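Long-range contacts in BIFUNCTIONAL PROTEIN Proline utilization A (PutA) (Corynebacterium freiburgense, PDB 5UX5), which catalyses both steps of proline oxidation to glutamate, pairing an FAD-dependent proline dehydrogenase with an NAD-dependent aldehyde dehydrogenase domain in one chain: residues A[589-594]-A[667-672]; A[616-621]-A[647-652]. All blocks are in the same frame, centred on the assembly; numbering follows the deposited sequence.

Contact 1. Residues A[589-594]-A[667-672]; sequences VVASPW and IILTGA. With NAD (nicotinamide-adenine-dinucleotide), chain F.
Residues 589-591 and 667-670 run side by side as parallel strands, their axes 4.7 Å apart and only 7° from exact alignment. They are neighbours in the Rossmann-type sheet of the aldehyde dehydrogenase domain, at the C-terminal ends where NAD binds. The ladder begins with Ile-668 N donating to Val-589 O (2.8 Å) and Ala-591 N to Ile-668 O (2.9 Å). Thr-670 N then reaches Ala-591 O at 3.3 Å, the longest rung; all three N-H groups approach nearly along the C=O axis.

Beta-branched Val-590 and Ile-668 share the face that helix 599-611 packs against, and Ile-668 touches its Ser-608. On the other face Val-589, Ile-667 and Ala-591 pack against Met-659 of helix 653-659 and Leu-669 against helix 673-682; nearer the strand ends Ala-591 and Leu-669 also border the cofactor. The small methyl of Ala-591 lets the adenosine ribose come close, its CB 3.9 Å from NAD O4B; Leu-669, with CG anti to the backbone N (chi1 164°), sets CD1 beside the same oxygen.

Past the strands, Pro-593 crosses Thr-670 obliquely, its CD 3.7 Å from Thr-670 CB. Gly-671 suits the turn next to the pyrophosphate, since a beta carbon there would collide with NAD O1A. At the N-cap of helix 673-682, Ala-672 N donates to that same O1A at 2.6 Å, along an almost straight N-H line of 178°.

Contact 2. Residues A[616-621]-A[647-652]; sequences ILKPAP and MHTDEA. With NAD (nicotinamide-adenine-dinucleotide), chain F.
The adenosine-ribose site of the aldehyde dehydrogenase NAD pocket is built here, where the end of strand 614-618 meets the loop that leads from strand 644-646 into helix 653-659. One backbone bond joins the segments: Met-647 N donates to Leu-617 O at 2.9 Å, nearly straight at 172°, and carries the parallel pairing of the two strands one residue further.

Away from the cofactor the contact is mainly packing. The flexible thioether of Met-647 bends at chi3 and crosses Ile-616 obliquely, SD lying 3.6 Å from Ile-616 CD1, with Val-506 of helix 499-511 also against Ile-616. Pro-619 presents CG to the ND1-CE1 edge of the His-648 ring, near its plane and 3.6 Å from ND1, while the neighbouring NE2 bonds to Glu-628.

Lys-618 leads from this packing to the ligand. Its CG is anti to the backbone N, and bends at chi2 and chi3 carry the chain across Thr-649 at about a right angle, CG 3.5 Å from Thr-649 OG1. The ammonium then donates to NAD O3B (2.8 Å) and also to Pro-619 O, which it meets from above the carbonyl plane. Glu-651, extended beyond CG, lays CB and CG over one face of the adenine and accepts from NAD O2B at OE1, 2.5 Å away.

Lys-618 NZ and Glu-651 OE1 stay 4.5 Å apart, beyond a salt bridge, yet both close on O2B, so the opposite charges meet through the ribose hydroxyl rather than directly. A carboxylate beside O2B would be expected to repel a 2'-phosphate, consistent with use of NAD rather than NADP.

Both contacts belong to one Rossmann-type sheet and meet the same NAD molecule, their centres about 10 Å apart. Strands 580-591 and 614-618 are neighbours, so the two are joined directly: Val-590 N probably bonds to Ile-616 O, and Val-590 O to Lys-618 N. Contact 1 is the more regular and interior, a continuous parallel ladder between aliphatic faces, and it serves the cofactor largely through backbone atoms; Ser-592 O accepts from NAD O3B. Contact 2 is also mostly buried but opens toward solvent at Glu-651, and its charged side chains bind the ribose. NAD O3B is therefore gripped from both, by a carbonyl of 589-594 and the ammonium of Lys-618.

Contact 1. Residues A[589-594]-A[667-672]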
loop_
_atom_site.group_PDB
_atom_site.type_symbol
_atom_site.label_atom_id
_atom_site.label_comp_id
_atom_site.label_asym_id
_atom_site.label_seq_id
_atom_site.Cartn_x
_atom_site.Cartn_y
_atom_site.Cartn_z
ATOM N N VAL A 589 -13.293 6.779 -27.179
ATOM C CA VAL A 589 -13.406 7.981 -26.359
ATOM C C VAL A 589 -13.222 7.593 -24.893
ATOM O O VAL A 589 -13.834 6.620 -24.415
ATOM C CB VAL A 589 -14.755 8.677 -26.586
ATOM C CG1 VAL A 589 -14.982 9.785 -25.513
ATOM C CG2 VAL A 589 -14.808 9.242 -27.976
ATOM N N VAL A 590 -12.368 8.339 -24.182
ATOM C CA VAL A 590 -12.097 8.103 -22.763
ATOM C C VAL A 590 -12.644 9.279 -21.966
ATOM O O VAL A 590 -12.087 10.387 -22.001
ATOM C CB VAL A 590 -10.602 7.908 -22.472
ATOM C CG1 VAL A 590 -10.403 7.708 -20.992
ATOM C CG2 VAL A 590 -10.060 6.720 -23.213
ATOM N N ALA A 591 -13.722 9.032 -21.237
ATOM C CA ALA A 591 -14.344 10.015 -20.359
ATOM C C ALA A 591 -13.945 9.668 -18.927
ATOM O O ALA A 591 -14.360 8.643 -18.390
ATOM C CB ALA A 591 -15.859 10.036 -20.558
ATOM N N SER A 592 -13.109 10.498 -18.331
ATOM C CA SER A 592 -12.407 10.195 -17.093
ATOM C C SER A 592 -12.950 11.018 -15.922
ATOM O O SER A 592 -13.621 12.041 -16.120
ATOM C CB SER A 592 -10.909 10.469 -17.284
ATOM O OG SER A 592 -10.686 11.832 -17.602
ATOM N N PRO A 593 -12.721 10.572 -14.680
ATOM C CA PRO A 593 -13.244 11.311 -13.520
ATOM C C PRO A 593 -12.202 12.250 -12.939
ATOM O O PRO A 593 -11.145 12.439 -13.557
ATOM C CB PRO A 593 -13.591 10.197 -12.537
ATOM C CG PRO A 593 -12.510 9.146 -12.830
ATOM C CD PRO A 593 -12.131 9.280 -14.288
ATOM N N TRP A 594 -12.475 12.806 -11.742
ATOM C CA TRP A 594 -11.567 13.753 -11.098
ATOM C C TRP A 594 -10.761 13.149 -9.951
ATOM O O TRP A 594 -9.675 13.648 -9.670
ATOM C CB TRP A 594 -12.330 14.976 -10.566
ATOM C CG TRP A 594 -13.526 14.611 -9.791
ATOM C CD1 TRP A 594 -14.798 14.639 -10.229
ATOM C CD2 TRP A 594 -13.575 14.136 -8.439
ATOM N NE1 TRP A 594 -15.652 14.215 -9.243
ATOM C CE2 TRP A 594 -14.926 13.893 -8.133
ATOM C CE3 TRP A 594 -12.609 13.904 -7.453
ATOM C CZ2 TRP A 594 -15.341 13.402 -6.902
ATOM C CZ3 TRP A 594 -13.023 13.408 -6.223
ATOM C CH2 TRP A 594 -14.385 13.169 -5.959
ATOM N N ILE A 667 -16.688 3.762 -25.732
ATOM C CA ILE A 667 -16.440 4.711 -24.663
ATOM C C ILE A 667 -15.882 3.929 -23.490
ATOM O O ILE A 667 -16.451 2.895 -23.103
ATOM C CB ILE A 667 -17.719 5.455 -24.254
ATOM C CG1 ILE A 667 -18.207 6.337 -25.398
ATOM C CG2 ILE A 667 -17.471 6.277 -22.989
ATOM C CD1 ILE A 667 -19.565 6.940 -25.145
ATOM N N ILE A 668 -14.734 4.375 -22.981
ATOM C CA ILE A 668 -14.233 3.958 -21.679
ATOM C C ILE A 668 -14.583 5.063 -20.689
ATOM O O ILE A 668 -14.143 6.208 -20.852
ATOM C CB ILE A 668 -12.724 3.716 -21.697
ATOM C CG1 ILE A 668 -12.342 2.678 -22.754
ATOM C CG2 ILE A 668 -12.290 3.292 -20.319
ATOM C CD1 ILE A 668 -10.847 2.568 -22.949
ATOM N N LEU A 669 -15.416 4.737 -19.705
ATOM C CA LEU A 669 -15.999 5.700 -18.781
ATOM C C LEU A 669 -15.769 5.268 -17.345
ATOM O O LEU A 669 -15.926 4.092 -17.015
ATOM C CB LEU A 669 -17.503 5.837 -19.015
ATOM C CG LEU A 669 -18.386 6.487 -17.955
ATOM C CD1 LEU A 669 -18.072 7.951 -17.876
ATOM C CD2 LEU A 669 -19.868 6.258 -18.282
ATOM N N THR A 670 -15.440 6.231 -16.490
ATOM C CA THR A 670 -15.321 6.030 -15.055
ATOM C C THR A 670 -16.109 7.142 -14.382
ATOM O O THR A 670 -15.735 8.306 -14.488
ATOM C CB THR A 670 -13.869 6.069 -14.582
ATOM O OG1 THR A 670 -13.076 5.169 -15.371
ATOM C CG2 THR A 670 -13.787 5.712 -13.099
ATOM N N GLY A 671 -17.178 6.784 -13.696
ATOM C CA GLY A 671 -18.037 7.798 -13.119
ATOM C C GLY A 671 -19.295 7.187 -12.542
ATOM O O GLY A 671 -19.281 6.064 -12.030
ATOM N N ALA A 672 -20.369 7.921 -12.649
ATOM C CA ALA A 672 -21.607 7.468 -12.050
ATOM C C ALA A 672 -22.331 6.496 -12.970
ATOM O O ALA A 672 -22.356 6.667 -14.190
ATOM C CB ALA A 672 -22.492 8.672 -11.752
HETATM P PA NAD F . -19.803 11.689 -14.038
HETATM O O1A NAD F . -20.249 10.186 -14.001
HETATM O O2A NAD F . -21.062 12.617 -14.095
HETATM O O5B NAD F . -18.963 11.970 -15.336
HETATM C C5B NAD F . -17.671 11.455 -15.550
HETATM C C4B NAD F . -17.150 11.898 -16.917
HETATM O O4B NAD F . -18.147 11.887 -17.944
HETATM C C3B NAD F . -16.543 13.266 -16.859
HETATM O O3B NAD F . -15.518 13.409 -17.778
HETATM C C2B NAD F . -17.749 14.045 -17.201
HETATM O O2B NAD F . -17.518 15.382 -17.476
HETATM C C1B NAD F . -18.305 13.240 -18.331
HETATM N N9A NAD F . -19.697 13.568 -18.619
HETATM C C8A NAD F . -20.781 13.417 -17.775
HETATM N N7A NAD F . -21.904 13.835 -18.396
HETATM C C5A NAD F . -21.595 14.281 -19.690
HETATM C C6A NAD F . -22.323 14.792 -20.759
HETATM N N6A NAD F . -23.749 15.000 -20.694
HETATM N N1A NAD F . -21.686 15.115 -21.898
HETATM C C2A NAD F . -20.344 14.959 -22.034
HETATM N N3A NAD F . -19.598 14.456 -21.012
HETATM C C4A NAD F . -20.186 14.113 -19.847
HETATM O O3 NAD F . -18.873 11.901 -12.753
HETATM P PN NAD F . -18.758 13.178 -11.779
HETATM O O1N NAD F . -19.776 14.270 -12.036
HETATM O O2N NAD F . -17.450 13.851 -12.074
HETATM O O5D NAD F . -18.867 12.587 -10.286
HETATM C C5D NAD F . -20.057 11.890 -9.943
HETATM C C4D NAD F . -19.926 10.740 -8.940
HETATM O O4D NAD F . -19.125 9.656 -9.350
HETATM C C3D NAD F . -19.379 11.054 -7.592
HETATM O O3D NAD F . -20.157 11.906 -6.833
HETATM C C2D NAD F . -19.429 9.685 -7.040
HETATM O O2D NAD F . -20.623 9.505 -6.365
HETATM C C1D NAD F . -19.250 8.789 -8.244
#

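Contact 2. Residues A[616-621]-A[647-652]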
loop_
_atom_site.group_PDB
_atom_site.type_symbol
_atom_site.label_atom_id
_atom_site.label_comp_id
_atom_site.label_asym_id
_atom_site.label_seq_id
_atom_site.Cartn_x
_atom_site.Cartn_y
_atom_site.Cartn_z
ATOM N N ILE A 616 -9.685 9.715 -28.066
ATOM C CA ILE A 616 -10.070 11.040 -27.595
ATOM C C ILE A 616 -10.174 10.989 -26.079
ATOM O O ILE A 616 -10.910 10.162 -25.522
ATOM C CB ILE A 616 -11.382 11.523 -28.220
ATOM C CG1 ILE A 616 -11.146 11.968 -29.659
ATOM C CG2 ILE A 616 -11.931 12.654 -27.426
ATOM C CD1 ILE A 616 -12.409 12.276 -30.420
ATOM N N LEU A 617 -9.402 11.841 -25.417
ATOM C CA LEU A 617 -9.477 12.021 -23.977
ATOM C C LEU A 617 -10.382 13.209 -23.681
ATOM O O LEU A 617 -10.083 14.345 -24.087
ATOM C CB LEU A 617 -8.084 12.238 -23.379
ATOM C CG LEU A 617 -8.001 12.709 -21.912
ATOM C CD1 LEU A 617 -8.792 11.812 -20.982
ATOM C CD2 LEU A 617 -6.544 12.764 -21.451
ATOM N N LYS A 618 -11.476 12.946 -22.971
ATOM C CA LYS A 618 -12.356 14.006 -22.483
ATOM C C LYS A 618 -12.325 13.985 -20.954
ATOM O O LYS A 618 -13.050 13.200 -20.320
ATOM C CB LYS A 618 -13.773 13.817 -23.041
ATOM C CG LYS A 618 -14.711 14.999 -22.830
ATOM C CD LYS A 618 -15.484 14.779 -21.580
ATOM C CE LYS A 618 -15.773 16.030 -20.872
ATOM N NZ LYS A 618 -16.000 15.608 -19.478
ATOM N N PRO A 619 -11.526 14.824 -20.312
ATOM C CA PRO A 619 -11.353 14.714 -18.858
ATOM C C PRO A 619 -12.449 15.409 -18.055
ATOM O O PRO A 619 -13.135 16.336 -18.513
ATOM C CB PRO A 619 -10.012 15.402 -18.621
ATOM C CG PRO A 619 -9.808 16.309 -19.795
ATOM C CD PRO A 619 -10.810 15.980 -20.863
ATOM N N ALA A 620 -12.594 14.950 -16.815
ATOM C CA ALA A 620 -13.610 15.534 -15.946
ATOM C C ALA A 620 -13.336 17.024 -15.747
ATOM O O ALA A 620 -12.183 17.427 -15.565
ATOM C CB ALA A 620 -13.653 14.815 -14.598
ATOM N N PRO A 621 -14.363 17.865 -15.769
ATOM C CA PRO A 621 -14.117 19.318 -15.776
ATOM C C PRO A 621 -13.385 19.849 -14.546
ATOM O O PRO A 621 -12.727 20.886 -14.648
ATOM C CB PRO A 621 -15.527 19.905 -15.909
ATOM C CG PRO A 621 -16.425 18.861 -15.429
ATOM C CD PRO A 621 -15.793 17.544 -15.783
ATOM N N MET A 647 -9.994 16.721 -25.732
ATOM C CA MET A 647 -11.163 17.524 -26.084
ATOM C C MET A 647 -11.916 17.913 -24.814
ATOM O O MET A 647 -12.632 17.087 -24.233
ATOM C CB MET A 647 -12.095 16.781 -27.053
ATOM C CG MET A 647 -11.523 16.426 -28.423
ATOM S SD MET A 647 -12.779 15.816 -29.631
ATOM C CE MET A 647 -13.889 17.228 -29.799
ATOM N N HIS A 648 -11.802 19.182 -24.415
ATOM C CA HIS A 648 -12.569 19.701 -23.279
ATOM C C HIS A 648 -13.967 20.113 -23.750
ATOM O O HIS A 648 -14.322 21.290 -23.809
ATOM C CB HIS A 648 -11.856 20.878 -22.621
ATOM C CG HIS A 648 -10.464 20.579 -22.157
ATOM N ND1 HIS A 648 -10.185 19.640 -21.189
ATOM C CD2 HIS A 648 -9.275 21.135 -22.500
ATOM C CE1 HIS A 648 -8.880 19.620 -20.965
ATOM N NE2 HIS A 648 -8.304 20.516 -21.749
ATOM N N THR A 649 -14.768 19.114 -24.104
ATOM C CA THR A 649 -16.152 19.396 -24.447
ATOM C C THR A 649 -16.932 19.730 -23.187
ATOM O O THR A 649 -16.604 19.283 -22.077
ATOM C CB THR A 649 -16.831 18.204 -25.152
ATOM O OG1 THR A 649 -17.102 17.160 -24.202
ATOM C CG2 THR A 649 -15.968 17.645 -26.269
ATOM N N ASP A 650 -17.978 20.527 -23.370
ATOM C CA ASP A 650 -18.936 20.749 -22.310
ATOM C C ASP A 650 -19.739 19.468 -22.093
ATOM O O ASP A 650 -19.461 18.424 -22.669
ATOM C CB ASP A 650 -19.856 21.925 -22.632
ATOM C CG ASP A 650 -20.578 21.754 -23.947
ATOM O OD1 ASP A 650 -20.725 20.592 -24.397
ATOM O OD2 ASP A 650 -21.017 22.773 -24.532
ATOM N N GLU A 651 -20.726 19.556 -21.217
ATOM C CA GLU A 651 -21.711 18.517 -20.990
ATOM C C GLU A 651 -23.066 18.929 -21.551
ATOM O O GLU A 651 -24.110 18.553 -21.013
ATOM C CB GLU A 651 -21.787 18.214 -19.498
ATOM C CG GLU A 651 -20.474 17.669 -18.960
ATOM C CD GLU A 651 -20.558 17.229 -17.506
ATOM O OE1 GLU A 651 -19.515 16.793 -16.951
ATOM O OE2 GLU A 651 -21.670 17.275 -16.926
ATOM N N ALA A 652 -23.051 19.756 -22.585
ATOM C CA ALA A 652 -24.248 20.111 -23.344
ATOM C C ALA A 652 -24.117 19.536 -24.749
ATOM O O ALA A 652 -23.644 18.395 -24.864
ATOM C CB ALA A 652 -24.460 21.611 -23.287
HETATM P PA NAD F . -19.803 11.689 -14.038
HETATM O O1A NAD F . -20.249 10.186 -14.001
HETATM O O2A NAD F . -21.062 12.617 -14.095
HETATM O O5B NAD F . -18.963 11.970 -15.336
HETATM C C5B NAD F . -17.671 11.455 -15.550
HETATM C C4B NAD F . -17.150 11.898 -16.917
HETATM O O4B NAD F . -18.147 11.887 -17.944
HETATM C C3B NAD F . -16.543 13.266 -16.859
HETATM O O3B NAD F . -15.518 13.409 -17.778
HETATM C C2B NAD F . -17.749 14.045 -17.201
HETATM O O2B NAD F . -17.518 15.382 -17.476
HETATM C C1B NAD F . -18.305 13.240 -18.331
HETATM N N9A NAD F . -19.697 13.568 -18.619
HETATM C C8A NAD F . -20.781 13.417 -17.775
HETATM N N7A NAD F . -21.904 13.835 -18.396
HETATM C C5A NAD F . -21.595 14.281 -19.690
HETATM C C6A NAD F . -22.323 14.792 -20.759
HETATM N N6A NAD F . -23.749 15.000 -20.694
HETATM N N1A NAD F . -21.686 15.115 -21.898
HETATM C C2A NAD F . -20.344 14.959 -22.034
HETATM N N3A NAD F . -19.598 14.456 -21.012
HETATM C C4A NAD F . -20.186 14.113 -19.847
HETATM O O3 NAD F . -18.873 11.901 -12.753
HETATM P PN NAD F . -18.758 13.178 -11.779
HETATM O O1N NAD F . -19.776 14.270 -12.036
HETATM O O2N NAD F . -17.450 13.851 -12.074
HETATM O O5D NAD F . -18.867 12.587 -10.286
HETATM C C5D NAD F . -20.057 11.890 -9.943
HETATM C C4D NAD F . -19.926 10.740 -8.940
HETATM O O4D NAD F . -19.125 9.656 -9.350
HETATM C C3D NAD F . -19.379 11.054 -7.592
HETATM O O3D NAD F . -20.157 11.906 -6.833
HETATM C C2D NAD F . -19.429 9.685 -7.040
HETATM O O2D NAD F . -20.623 9.505 -6.365
HETATM C C1D NAD F . -19.250 8.789 -8.244
#